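Local coordinates for protein catalase (Corynebacterium glutamicum, PDB 4B7H) that breaks down hydrogen peroxide to water and oxygen at a haem group, and binds NADPH and, as an inhibitor, nitric oxide, at residues Phe77-Ile82 against Gly98-Ala104; Tyr89-Asp93 against Val334-Gly338; Phe268-Lys274 against Pro306-Leu312. All coordinates share one frame. Numbering follows the deposited sequence.

Contact 1: Phe77-Ile82 against Gly98-Ala104; sequences FGELHI and GKVTPLA
A CH-pi contact on the face of the ladder that carries Glu79, His81 and Val100 marks this pair: Val100 CG1 (chi1 t) sits 3.9 Å from the His81 ring centroid, 21° off its normal. His81 (m, chi2 -108°) donates from NE2 to Glu79 OE1 at 2.8 Å, Glu79 being m, t. Strands 77-82 and 100-104 run antiparallel, axes 4.3 Å apart at 145°, as neighbours in the catalase barrel. Non-hydrogen-bonded pairs are Phe77-Ala104, Glu79-Pro102 and His81-Val100; Gly78-Leu103 and Leu80-Thr101 are hydrogen-bonded. Both Gly78 N to Leu103 O and Leu103 N to Gly78 O measure 2.9 Å; Leu80 N to Thr101 O is 2.8 Å, Thr101 N to Leu80 O 2.9 Å, and Ile82 N to Lys99 O 3.0 Å. Leu103 (p, p), across from Gly78 (phi/psi -179/-147), meets Phe130 with Leu80 (t, p). Phe77 CE2 touches Ala104 CB at 3.4 Å. Backbone bonding thus fixes the register; the Glu79-His81 face mixes an imidazole-carboxylate bond with apolar contacts, while Leu80 and Leu103 make the other mainly aliphatic.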
loop_
_atom_site.group_PDB
_atom_site.type_symbol
_atom_site.label_atom_id
_atom_site.label_comp_id
_atom_site.label_asym_id
_atom_site.label_seq_id
_atom_site.Cartn_x
_atom_site.Cartn_y
_atom_site.Cartn_z
ATOM N N PHE A 77 -14.730 25.391 -4.683
ATOM C CA PHE A 77 -15.121 25.164 -6.060
ATOM C C PHE A 77 -15.787 26.421 -6.576
ATOM O O PHE A 77 -16.197 27.281 -5.797
ATOM C CB PHE A 77 -16.051 23.943 -6.156
ATOM C CG PHE A 77 -15.382 22.663 -5.760
ATOM C CD1 PHE A 77 -15.258 22.316 -4.422
ATOM C CD2 PHE A 77 -14.850 21.817 -6.725
ATOM C CE1 PHE A 77 -14.621 21.133 -4.051
ATOM C CE2 PHE A 77 -14.209 20.640 -6.370
ATOM C CZ PHE A 77 -14.096 20.294 -5.024
ATOM N N GLY A 78 -15.889 26.537 -7.892
ATOM C CA GLY A 78 -16.399 27.763 -8.472
ATOM C C GLY A 78 -16.481 27.728 -9.980
ATOM O O GLY A 78 -16.738 26.679 -10.573
ATOM N N GLU A 79 -16.275 28.890 -10.598
ATOM C CA GLU A 79 -16.562 29.081 -12.021
ATOM C C GLU A 79 -15.537 29.999 -12.661
ATOM O O GLU A 79 -15.185 31.046 -12.090
ATOM C CB GLU A 79 -17.958 29.702 -12.203
ATOM C CG GLU A 79 -19.074 28.935 -11.514
ATOM C CD GLU A 79 -20.398 29.673 -11.482
ATOM O OE1 GLU A 79 -20.518 30.760 -12.095
ATOM O OE2 GLU A 79 -21.336 29.158 -10.836
ATOM N N LEU A 80 -15.081 29.617 -13.853
ATOM C CA LEU A 80 -14.273 30.482 -14.706
ATOM C C LEU A 80 -15.171 31.098 -15.774
ATOM O O LEU A 80 -15.882 30.377 -16.475
ATOM C CB LEU A 80 -13.169 29.666 -15.387
ATOM C CG LEU A 80 -12.361 30.366 -16.486
ATOM C CD1 LEU A 80 -11.507 31.476 -15.892
ATOM C CD2 LEU A 80 -11.507 29.356 -17.243
ATOM N N HIS A 81 -15.134 32.424 -15.900
ATOM C CA HIS A 81 -15.922 33.135 -16.909
ATOM C C HIS A 81 -15.012 33.887 -17.886
ATOM O O HIS A 81 -14.250 34.764 -17.479
ATOM C CB HIS A 81 -16.861 34.140 -16.235
ATOM C CG HIS A 81 -17.937 33.508 -15.412
ATOM N ND1 HIS A 81 -19.258 33.491 -15.804
ATOM C CD2 HIS A 81 -17.890 32.875 -14.216
ATOM C CE1 HIS A 81 -19.979 32.870 -14.886
ATOM N NE2 HIS A 81 -19.171 32.482 -13.915
ATOM N N ILE A 82 -15.098 33.563 -19.173
ATOM C CA ILE A 82 -14.325 34.286 -20.182
ATOM C C ILE A 82 -15.063 35.556 -20.612
ATOM O O ILE A 82 -16.258 35.513 -20.916
ATOM C CB ILE A 82 -14.039 33.392 -21.403
ATOM C CG1 ILE A 82 -13.373 32.087 -20.956
ATOM C CG2 ILE A 82 -13.188 34.122 -22.425
ATOM C CD1 ILE A 82 -12.117 32.282 -20.105
ATOM N N GLY A 98 -16.971 33.737 -24.152
ATOM C CA GLY A 98 -18.200 33.419 -23.450
ATOM C C GLY A 98 -18.218 32.145 -22.621
ATOM O O GLY A 98 -19.203 31.897 -21.925
ATOM N N LYS A 99 -17.159 31.337 -22.680
ATOM C CA LYS A 99 -17.154 30.042 -21.992
ATOM C C LYS A 99 -17.247 30.194 -20.476
ATOM O O LYS A 99 -16.607 31.070 -19.890
ATOM C CB LYS A 99 -15.903 29.233 -22.362
ATOM C CG LYS A 99 -15.886 28.693 -23.790
ATOM C CD LYS A 99 -16.654 27.385 -23.926
ATOM C CE LYS A 99 -16.590 26.859 -25.358
ATOM N NZ LYS A 99 -17.072 25.449 -25.473
ATOM N N VAL A 100 -18.056 29.343 -19.852
ATOM C CA VAL A 100 -18.144 29.263 -18.398
ATOM C C VAL A 100 -17.775 27.838 -18.007
ATOM O O VAL A 100 -18.381 26.878 -18.495
ATOM C CB VAL A 100 -19.561 29.602 -17.885
ATOM C CG1 VAL A 100 -19.624 29.489 -16.364
ATOM C CG2 VAL A 100 -19.948 30.999 -18.326
ATOM N N THR A 101 -16.778 27.696 -17.137
ATOM C CA THR A 101 -16.228 26.378 -16.816
ATOM C C THR A 101 -16.178 26.156 -15.304
ATOM O O THR A 101 -15.710 27.027 -14.575
ATOM C CB THR A 101 -14.806 26.244 -17.390
ATOM O OG1 THR A 101 -14.829 26.538 -18.796
ATOM C CG2 THR A 101 -14.236 24.836 -17.168
ATOM N N PRO A 102 -16.658 24.989 -14.824
ATOM C CA PRO A 102 -16.527 24.718 -13.384
ATOM C C PRO A 102 -15.056 24.580 -12.976
ATOM O O PRO A 102 -14.227 24.127 -13.778
ATOM C CB PRO A 102 -17.240 23.369 -13.203
ATOM C CG PRO A 102 -18.044 23.159 -14.455
ATOM C CD PRO A 102 -17.284 23.865 -15.540
ATOM N N LEU A 103 -14.744 24.939 -11.734
ATOM C CA LEU A 103 -13.384 24.822 -11.246
ATOM C C LEU A 103 -13.309 24.302 -9.817
ATOM O O LEU A 103 -14.274 24.389 -9.046
ATOM C CB LEU A 103 -12.645 26.166 -11.360
ATOM C CG LEU A 103 -13.002 27.268 -10.357
ATOM C CD1 LEU A 103 -12.275 27.134 -9.015
ATOM C CD2 LEU A 103 -12.702 28.622 -10.970
ATOM N N ALA A 104 -12.137 23.772 -9.482
ATOM C CA ALA A 104 -11.739 23.505 -8.108
ATOM C C ALA A 104 -10.475 24.310 -7.841
ATOM O O ALA A 104 -9.728 24.629 -8.770
ATOM C CB ALA A 104 -11.454 22.030 -7.906
HETATM O O HOH W 1 -15.546 36.399 -24.080
#

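Contact 2: Tyr89-Asp93 against Val334-Gly338; sequences YTKAD and VPGVG
An ST turn docks here against a type II beta turn, joining the loop between strands 73-82 and 100-108 to the approach of the short strand 337-338 in the catalase domain. The type II turn spans Val334 to Val337 and is closed by Val337 N to Val334 O at 3.1 Å; Pro335 (phi/psi -54/139) and Gly336 (94/-7) fill its central positions. Gly336 has its CA 4.2 Å from Ala92 CA. A CB there would clash with Ala92 N and crowd Thr90 OG1, and the turn's own backbone angles favour glycine as well. Facing it, Thr90 is extended (-143/144) with chi1 t, which lets OG1 work twice: it accepts from Ala92 N at 3.0 Å, making the ST turn, and donates to Gly336 O at 2.9 Å. Lys91 (-97/3) takes chi1 p and then t throughout, so its straight aliphatic chain lies along the turn, CG 3.7 Å from Gly336 CA and CE 4.2 Å from Pro335 CB. Ala92 (-57/127) brings CA within 3.2 Å of Pro335 O in a CA-H...O contact, and its CB meets Val337 CG2 at 4.1 Å, Val337 being t. Asp93 (chi1 t, chi2 78°) leads its carboxylate away to a salt bridge with Lys99. Strand 214-217 borders both segments, Ile217 making backbone hydrogen bonds with Lys91 and Gly336, while Pro335 packs on Pro29 of the second subunit. A water bridges the two segments, accepting from Asp93 N at 3.0 Å and donating to Pro335 O at 2.8 Å.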
loop_
_atom_site.group_PDB
_atom_site.type_symbol
_atom_site.label_atom_id
_atom_site.label_comp_id
_atom_site.label_asym_id
_atom_site.label_seq_id
_atom_site.Cartn_x
_atom_site.Cartn_y
_atom_site.Cartn_z
ATOM N N TYR A 89 -4.891 33.704 -30.066
ATOM C CA TYR A 89 -3.722 33.132 -29.398
ATOM C C TYR A 89 -3.845 31.659 -29.001
ATOM O O TYR A 89 -2.850 30.927 -29.002
ATOM C CB TYR A 89 -3.401 33.930 -28.141
ATOM C CG TYR A 89 -3.303 35.417 -28.353
ATOM C CD1 TYR A 89 -2.242 35.965 -29.061
ATOM C CD2 TYR A 89 -4.254 36.273 -27.818
ATOM C CE1 TYR A 89 -2.141 37.328 -29.248
ATOM C CE2 TYR A 89 -4.163 37.637 -27.996
ATOM C CZ TYR A 89 -3.103 38.157 -28.711
ATOM O OH TYR A 89 -3.008 39.511 -28.894
ATOM N N THR A 90 -5.043 31.229 -28.618
ATOM C CA THR A 90 -5.226 29.844 -28.182
ATOM C C THR A 90 -6.554 29.263 -28.630
ATOM O O THR A 90 -7.569 29.965 -28.684
ATOM C CB THR A 90 -5.104 29.690 -26.644
ATOM O OG1 THR A 90 -5.250 28.307 -26.286
ATOM C CG2 THR A 90 -6.176 30.512 -25.935
ATOM N N LYS A 91 -6.529 27.974 -28.953
ATOM C CA LYS A 91 -7.733 27.242 -29.300
ATOM C C LYS A 91 -8.275 26.471 -28.105
ATOM O O LYS A 91 -9.258 25.739 -28.242
ATOM C CB LYS A 91 -7.455 26.262 -30.442
ATOM C CG LYS A 91 -6.520 25.113 -30.056
ATOM C CD LYS A 91 -6.371 24.091 -31.178
ATOM C CE LYS A 91 -5.449 22.947 -30.775
ATOM N NZ LYS A 91 -5.282 21.977 -31.889
ATOM N N ALA A 92 -7.644 26.620 -26.939
ATOM C CA ALA A 92 -8.075 25.857 -25.765
ATOM C C ALA A 92 -9.557 26.139 -25.493
ATOM O O ALA A 92 -9.971 27.295 -25.404
ATOM C CB ALA A 92 -7.218 26.203 -24.546
ATOM N N ASP A 93 -10.354 25.080 -25.384
ATOM C CA ASP A 93 -11.801 25.235 -25.321
ATOM C C ASP A 93 -12.270 26.154 -24.195
ATOM O O ASP A 93 -13.108 27.030 -24.417
ATOM C CB ASP A 93 -12.496 23.878 -25.237
ATOM C CG ASP A 93 -13.972 23.976 -25.539
ATOM O OD1 ASP A 93 -14.328 24.075 -26.740
ATOM O OD2 ASP A 93 -14.777 23.962 -24.578
ATOM N N VAL A 334 -4.445 20.510 -21.881
ATOM C CA VAL A 334 -5.508 20.261 -22.850
ATOM C C VAL A 334 -5.076 20.866 -24.189
ATOM O O VAL A 334 -4.127 21.654 -24.232
ATOM C CB VAL A 334 -6.853 20.887 -22.385
ATOM C CG1 VAL A 334 -7.422 20.140 -21.187
ATOM C CG2 VAL A 334 -6.677 22.368 -22.072
ATOM N N PRO A 335 -5.760 20.505 -25.294
ATOM C CA PRO A 335 -5.411 21.102 -26.589
ATOM C C PRO A 335 -5.419 22.627 -26.542
ATOM O O PRO A 335 -6.299 23.215 -25.913
ATOM C CB PRO A 335 -6.525 20.594 -27.516
ATOM C CG PRO A 335 -6.920 19.280 -26.922
ATOM C CD PRO A 335 -6.798 19.466 -25.429
ATOM N N GLY A 336 -4.440 23.249 -27.195
ATOM C CA GLY A 336 -4.296 24.694 -27.154
ATOM C C GLY A 336 -3.344 25.199 -26.077
ATOM O O GLY A 336 -3.046 26.396 -26.031
ATOM N N VAL A 337 -2.872 24.301 -25.214
ATOM C CA VAL A 337 -1.898 24.643 -24.177
ATOM C C VAL A 337 -0.706 23.699 -24.288
ATOM O O VAL A 337 -0.873 22.494 -24.511
ATOM C CB VAL A 337 -2.490 24.499 -22.761
ATOM C CG1 VAL A 337 -1.440 24.787 -21.700
ATOM C CG2 VAL A 337 -3.681 25.424 -22.586
ATOM N N GLY A 338 0.497 24.247 -24.156
ATOM C CA GLY A 338 1.703 23.445 -24.175
ATOM C C GLY A 338 2.669 23.848 -23.078
ATOM O O GLY A 338 2.406 24.780 -22.304
HETATM O O HOH W 2 -8.874 22.545 -25.032
#

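Contact 3: Phe268-Lys274 against Pro306-Leu312; sequences FPIWDVK and PVGYFIL
Trp271 and Phe310 form the apolar centre: Trp271 CB lies over the Phe310 ring, 3.9 Å from its centroid, and Trp271 CE3 meets Phe310 CE1 at 3.3 Å. Trp271 (m, chi2 -102°) and Phe310 (p, chi2 80°) have near-parallel planes (17°), but the Trp271 five-membered ring is slid so far, centroids 5.2 Å apart, that they barely overlap. Val273 CG2 (chi1 t) reaches the Phe310 edge at CD2, 3.7 Å, and Leu312 CD1 (m, t) touches Trp271 CZ3, also 3.7 Å. On the other face Ile270 CG1 packs on Ile311 CG1 at 3.8 Å, and Ile270 CG2 on Tyr309 CD2 at 3.9 Å. Strands 270-274 and 306-312 are antiparallel neighbours in the catalase beta-barrel, axes 4.3 Å apart at 156°. Trp271 N to Phe310 O is 3.0 Å, Phe310 N to Trp271 O 2.9 Å, and Leu312 N to Pro269 O 3.0 Å. A classic bulge then shifts the register: Val307 (-124/-48) and Gly308 (174/-154) both face Val273, whose O accepts from Val307 N at 2.9 Å and weakly from Gly308 N at 3.3 Å, while Val273 N donates to Gly308 O at 2.7 Å. Beyond it Lys274 pairs with Pro306. At the polar edge Asp272 (m) bonds a water through OD1 at 2.6 Å, and OD2 forms a salt bridge with Arg233.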
loop_
_atom_site.group_PDB
_atom_site.type_symbol
_atom_site.label_atom_id
_atom_site.label_comp_id
_atom_site.label_asym_id
_atom_site.label_seq_id
_atom_site.Cartn_x
_atom_site.Cartn_y
_atom_site.Cartn_z
ATOM N N PHE A 268 -18.141 35.819 -1.995
ATOM C CA PHE A 268 -17.364 34.996 -2.913
ATOM C C PHE A 268 -16.144 35.740 -3.448
ATOM O O PHE A 268 -16.287 36.786 -4.074
ATOM C CB PHE A 268 -18.240 34.556 -4.086
ATOM C CG PHE A 268 -19.526 33.874 -3.678
ATOM C CD1 PHE A 268 -19.546 32.904 -2.677
ATOM C CD2 PHE A 268 -20.720 34.210 -4.304
ATOM C CE1 PHE A 268 -20.740 32.278 -2.320
ATOM C CE2 PHE A 268 -21.905 33.597 -3.953
ATOM C CZ PHE A 268 -21.916 32.625 -2.958
ATOM N N PRO A 269 -14.937 35.196 -3.222
ATOM C CA PRO A 269 -13.730 35.862 -3.720
ATOM C C PRO A 269 -13.559 35.683 -5.228
ATOM O O PRO A 269 -13.917 34.631 -5.789
ATOM C CB PRO A 269 -12.600 35.160 -2.960
ATOM C CG PRO A 269 -13.131 33.793 -2.693
ATOM C CD PRO A 269 -14.619 33.978 -2.455
ATOM N N ILE A 270 -13.019 36.718 -5.868
ATOM C CA ILE A 270 -12.864 36.759 -7.313
ATOM C C ILE A 270 -11.425 37.117 -7.667
ATOM O O ILE A 270 -10.771 37.883 -6.950
ATOM C CB ILE A 270 -13.832 37.802 -7.929
ATOM C CG1 ILE A 270 -15.285 37.412 -7.651
ATOM C CG2 ILE A 270 -13.606 37.958 -9.425
ATOM C CD1 ILE A 270 -16.263 38.542 -7.855
ATOM N N TRP A 271 -10.926 36.535 -8.753
ATOM C CA TRP A 271 -9.642 36.913 -9.330
ATOM C C TRP A 271 -9.826 37.208 -10.807
ATOM O O TRP A 271 -10.530 36.475 -11.507
ATOM C CB TRP A 271 -8.634 35.771 -9.208
ATOM C CG TRP A 271 -8.056 35.575 -7.839
ATOM C CD1 TRP A 271 -6.818 35.969 -7.410
ATOM C CD2 TRP A 271 -8.687 34.942 -6.717
ATOM N NE1 TRP A 271 -6.640 35.622 -6.087
ATOM C CE2 TRP A 271 -7.769 34.983 -5.642
ATOM C CE3 TRP A 271 -9.933 34.336 -6.518
ATOM C CZ2 TRP A 271 -8.057 34.442 -4.387
ATOM C CZ3 TRP A 271 -10.223 33.796 -5.267
ATOM C CH2 TRP A 271 -9.286 33.851 -4.217
ATOM N N ASP A 272 -9.188 38.270 -11.285
ATOM C CA ASP A 272 -9.152 38.526 -12.721
ATOM C C ASP A 272 -8.031 37.720 -13.380
ATOM O O ASP A 272 -6.887 37.747 -12.928
ATOM C CB ASP A 272 -9.007 40.020 -12.994
ATOM C CG ASP A 272 -10.261 40.783 -12.638
ATOM O OD1 ASP A 272 -11.259 40.649 -13.380
ATOM O OD2 ASP A 272 -10.259 41.495 -11.611
ATOM N N VAL A 273 -8.383 36.980 -14.429
ATOM C CA VAL A 273 -7.436 36.128 -15.151
ATOM C C VAL A 273 -6.791 36.908 -16.287
ATOM O O VAL A 273 -7.481 37.405 -17.177
ATOM C CB VAL A 273 -8.133 34.880 -15.731
ATOM C CG1 VAL A 273 -7.139 34.024 -16.506
ATOM C CG2 VAL A 273 -8.788 34.065 -14.619
ATOM N N LYS A 274 -5.469 37.026 -16.247
ATOM C CA LYS A 274 -4.730 37.768 -17.261
ATOM C C LYS A 274 -3.521 36.957 -17.709
ATOM O O LYS A 274 -3.088 36.034 -17.010
ATOM C CB LYS A 274 -4.283 39.137 -16.720
ATOM C CG LYS A 274 -5.394 39.947 -16.053
ATOM C CD LYS A 274 -4.928 41.344 -15.658
ATOM C CE LYS A 274 -6.034 42.109 -14.936
ATOM N NZ LYS A 274 -7.208 42.344 -15.819
ATOM N N PRO A 306 -6.083 40.998 -20.498
ATOM C CA PRO A 306 -7.213 40.379 -19.789
ATOM C C PRO A 306 -7.836 39.201 -20.534
ATOM O O PRO A 306 -7.870 39.193 -21.764
ATOM C CB PRO A 306 -8.222 41.524 -19.684
ATOM C CG PRO A 306 -7.925 42.384 -20.880
ATOM C CD PRO A 306 -6.419 42.341 -21.003
ATOM N N VAL A 307 -8.324 38.216 -19.782
ATOM C CA VAL A 307 -8.944 37.026 -20.354
ATOM C C VAL A 307 -10.358 36.870 -19.803
ATOM O O VAL A 307 -11.314 36.641 -20.552
ATOM C CB VAL A 307 -8.126 35.748 -20.038
ATOM C CG1 VAL A 307 -8.831 34.515 -20.584
ATOM C CG2 VAL A 307 -6.713 35.863 -20.604
ATOM N N GLY A 308 -10.489 36.996 -18.486
ATOM C CA GLY A 308 -11.766 36.778 -17.823
ATOM C C GLY A 308 -11.588 36.843 -16.321
ATOM O O GLY A 308 -10.675 37.513 -15.843
ATOM N N TYR A 309 -12.461 36.175 -15.570
ATOM C CA TYR A 309 -12.320 36.123 -14.120
ATOM C C TYR A 309 -12.758 34.757 -13.623
ATOM O O TYR A 309 -13.463 34.027 -14.328
ATOM C CB TYR A 309 -13.154 37.221 -13.440
ATOM C CG TYR A 309 -14.657 37.013 -13.525
ATOM C CD1 TYR A 309 -15.390 37.506 -14.600
ATOM C CD2 TYR A 309 -15.344 36.332 -12.523
ATOM C CE1 TYR A 309 -16.766 37.314 -14.679
ATOM C CE2 TYR A 309 -16.713 36.131 -12.590
ATOM C CZ TYR A 309 -17.424 36.626 -13.668
ATOM O OH TYR A 309 -18.792 36.424 -13.725
ATOM N N PHE A 310 -12.360 34.406 -12.406
ATOM C CA PHE A 310 -12.961 33.251 -11.755
ATOM C C PHE A 310 -13.450 33.626 -10.362
ATOM O O PHE A 310 -12.961 34.582 -9.748
ATOM C CB PHE A 310 -12.061 31.995 -11.783
ATOM C CG PHE A 310 -10.841 32.064 -10.901
ATOM C CD1 PHE A 310 -10.938 31.828 -9.535
ATOM C CD2 PHE A 310 -9.584 32.297 -11.453
ATOM C CE1 PHE A 310 -9.810 31.857 -8.727
ATOM C CE2 PHE A 310 -8.448 32.334 -10.651
ATOM C CZ PHE A 310 -8.566 32.117 -9.285
ATOM N N ILE A 311 -14.451 32.890 -9.896
ATOM C CA ILE A 311 -15.123 33.167 -8.638
ATOM C C ILE A 311 -15.228 31.869 -7.848
ATOM O O ILE A 311 -15.443 30.802 -8.430
ATOM C CB ILE A 311 -16.525 33.795 -8.901
ATOM C CG1 ILE A 311 -17.235 34.161 -7.597
ATOM C CG2 ILE A 311 -17.384 32.894 -9.799
ATOM C CD1 ILE A 311 -18.494 35.001 -7.809
ATOM N N LEU A 312 -15.027 31.949 -6.536
ATOM C CA LEU A 312 -15.173 30.768 -5.689
ATOM C C LEU A 312 -16.513 30.881 -4.976
ATOM O O LEU A 312 -16.697 31.764 -4.124
ATOM C CB LEU A 312 -14.033 30.665 -4.675
ATOM C CG LEU A 312 -12.621 30.693 -5.268
ATOM C CD1 LEU A 312 -11.565 30.550 -4.171
ATOM C CD2 LEU A 312 -12.456 29.610 -6.327
HETATM O O HOH W 3 -11.279 40.721 -15.969
#

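Contacts 1 and 3 are adjoining ladders of one antiparallel sheet, centres 9 Å apart; strand 73-82 pairs with 305-314, so His81 N probably bonds Tyr309 O (2.8 Å) and Glu79 O Ile311 N (3.0 Å). Leu103 and Phe310 join their apolar faces, whereas His81 and Tyr309 stack on the more polar one. Contact 1 is the more buried; contact 3 is partly buried and larger, 729 against 578 Å². Contact 2, 211 Å² and partly buried, replaces ladder bonding by turns, one hydroxyl and a water. It meets contact 1 through the Lys99 NZ to Asp93 OD2 salt bridge (2.9 Å), but stays about 7 Å from contact 3 at the nearest atoms.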